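Local coordinates for protein design construct XXA_GVDQ (Synthetic construct, PDB 6NZ1) that assembles as a computationally designed, all-helical homotrimer, one of a set of closely related sequences made to adopt two divergent folds, at residues Gln59-Leu64 and Lys86-Leu91. Numbering follows the deposited sequence.
Sequences QIVEIL and KLLKDL
Val61 and Leu64 meet Leu88 and Leu91 in the hydrophobic core of an antiparallel helical hairpin, part of a designed trimeric helical bundle. Residues 59-64 of the long helix 29-73 and 86-91 of the C-terminal helix 78-94 run nearly antiparallel; the axes of these two segments form an angle of 159° and come within 11.1 Å. The CA atoms of Val61 and Leu88 are the nearest pair across the two segments, 7.5 Å apart. The two Val61 methyls divide the partners. Val61 CG1, anti to the backbone N (chi1 163°), touches Leu88 CD1 at 4.0 Å, while CG2 reaches CG and CD2 of Leu91. Val61 and Leu91 point in opposing directions and pass alongside one another. Val61 and Leu88 instead cross at a slant. Leu64 also lies aslant to Leu88, and its CB and CD1 both approach the same methyl, Leu88 CD1. Leu64 CD1 is 4.5 Å from Leu91 CD2, a looser contact. No hydrogen bond joins the two segments. All four side chains are buried, and the third subunit helps to cover three of them. Leu64 packs on Leu64 of the third subunit, Leu88 on its Ile63 and Leu91 on its Gln59. Within the chain, Leu88 also touches Arg65 and Ile68. The closest approach between the segments is Val61 CG2 to Leu91 CD2, at 3.6 Å.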
# COMPACT_ATOMS: atom_id res chain seq x y z
N GLN B 59 8.44 6.19 -7.53
CA GLN B 59 9.79 5.95 -7.99
C GLN B 59 9.81 4.88 -9.06
O GLN B 59 10.67 4.90 -9.94
CB GLN B 59 10.67 5.54 -6.82
CG GLN B 59 12.14 5.40 -7.12
CD GLN B 59 12.78 6.63 -7.72
OE1 GLN B 59 13.84 6.55 -8.32
NE2 GLN B 59 12.16 7.78 -7.52
N ILE B 60 8.88 3.94 -9.01
CA ILE B 60 8.80 2.95 -10.07
C ILE B 60 8.42 3.63 -11.37
O ILE B 60 8.97 3.31 -12.43
CB ILE B 60 7.82 1.84 -9.68
CG1 ILE B 60 8.49 0.93 -8.64
CG2 ILE B 60 7.43 1.07 -10.88
CD1 ILE B 60 7.64 -0.17 -8.11
N VAL B 61 7.47 4.56 -11.32
CA VAL B 61 7.09 5.30 -12.52
C VAL B 61 8.30 6.02 -13.10
O VAL B 61 8.45 6.12 -14.33
CB VAL B 61 5.94 6.27 -12.17
CG1 VAL B 61 5.79 7.32 -13.21
CG2 VAL B 61 4.66 5.53 -12.04
N GLU B 62 9.16 6.55 -12.25
CA GLU B 62 10.33 7.24 -12.77
C GLU B 62 11.24 6.29 -13.51
O GLU B 62 11.76 6.61 -14.58
CB GLU B 62 11.07 7.93 -11.64
CG GLU B 62 10.28 9.10 -11.02
CD GLU B 62 9.85 10.17 -12.04
OE1 GLU B 62 10.70 10.91 -12.56
OE2 GLU B 62 8.64 10.30 -12.30
N ILE B 63 11.42 5.10 -12.96
CA ILE B 63 12.23 4.10 -13.63
C ILE B 63 11.57 3.68 -14.93
O ILE B 63 12.24 3.45 -15.94
CB ILE B 63 12.46 2.89 -12.71
CG1 ILE B 63 13.27 3.29 -11.50
CG2 ILE B 63 13.15 1.76 -13.44
CD1 ILE B 63 13.08 2.30 -10.33
N LEU B 64 10.26 3.58 -14.92
CA LEU B 64 9.58 3.18 -16.14
C LEU B 64 9.74 4.24 -17.21
O LEU B 64 9.85 3.92 -18.39
CB LEU B 64 8.11 2.92 -15.87
CG LEU B 64 7.64 1.75 -15.00
CD1 LEU B 64 6.12 1.90 -14.76
CD2 LEU B 64 7.93 0.40 -15.62
N LYS B 86 1.38 6.07 -23.69
CA LYS B 86 -0.00 6.28 -23.30
C LYS B 86 -0.29 5.64 -21.95
O LYS B 86 -0.89 6.26 -21.07
CB LYS B 86 -0.94 5.73 -24.36
CG LYS B 86 -2.42 5.90 -24.05
CD LYS B 86 -3.29 4.97 -24.90
N LEU B 87 0.14 4.39 -21.76
CA LEU B 87 -0.11 3.71 -20.50
C LEU B 87 0.56 4.42 -19.34
O LEU B 87 0.01 4.47 -18.24
CB LEU B 87 0.36 2.27 -20.60
CG LEU B 87 -0.45 1.33 -21.50
CD1 LEU B 87 0.23 -0.06 -21.53
CD2 LEU B 87 -1.90 1.20 -21.06
N LEU B 88 1.76 4.95 -19.54
CA LEU B 88 2.42 5.61 -18.42
C LEU B 88 1.78 6.95 -18.12
O LEU B 88 1.69 7.35 -16.96
CB LEU B 88 3.90 5.80 -18.71
CG LEU B 88 4.73 6.32 -17.53
CD1 LEU B 88 4.75 5.24 -16.46
CD2 LEU B 88 6.14 6.68 -17.92
N LYS B 89 1.38 7.68 -19.17
CA LYS B 89 0.63 8.91 -18.98
C LYS B 89 -0.58 8.65 -18.10
O LYS B 89 -0.80 9.35 -17.11
CB LYS B 89 0.21 9.49 -20.34
CG LYS B 89 -0.59 10.78 -20.30
CD LYS B 89 -1.27 11.04 -21.64
CE LYS B 89 -2.00 12.37 -21.68
NZ LYS B 89 -1.10 13.55 -21.51
N ASP B 90 -1.37 7.64 -18.45
CA ASP B 90 -2.57 7.33 -17.70
C ASP B 90 -2.23 6.98 -16.25
O ASP B 90 -2.87 7.46 -15.31
CB ASP B 90 -3.32 6.18 -18.37
CG ASP B 90 -3.97 6.57 -19.70
OD1 ASP B 90 -3.86 7.74 -20.14
OD2 ASP B 90 -4.59 5.68 -20.32
N LEU B 91 -1.21 6.15 -16.06
CA LEU B 91 -0.82 5.80 -14.70
C LEU B 91 -0.38 7.02 -13.91
O LEU B 91 -0.72 7.17 -12.74
CB LEU B 91 0.31 4.78 -14.75
CG LEU B 91 0.98 4.47 -13.42
CD1 LEU B 91 -0.02 3.92 -12.47
CD2 LEU B 91 2.11 3.51 -13.67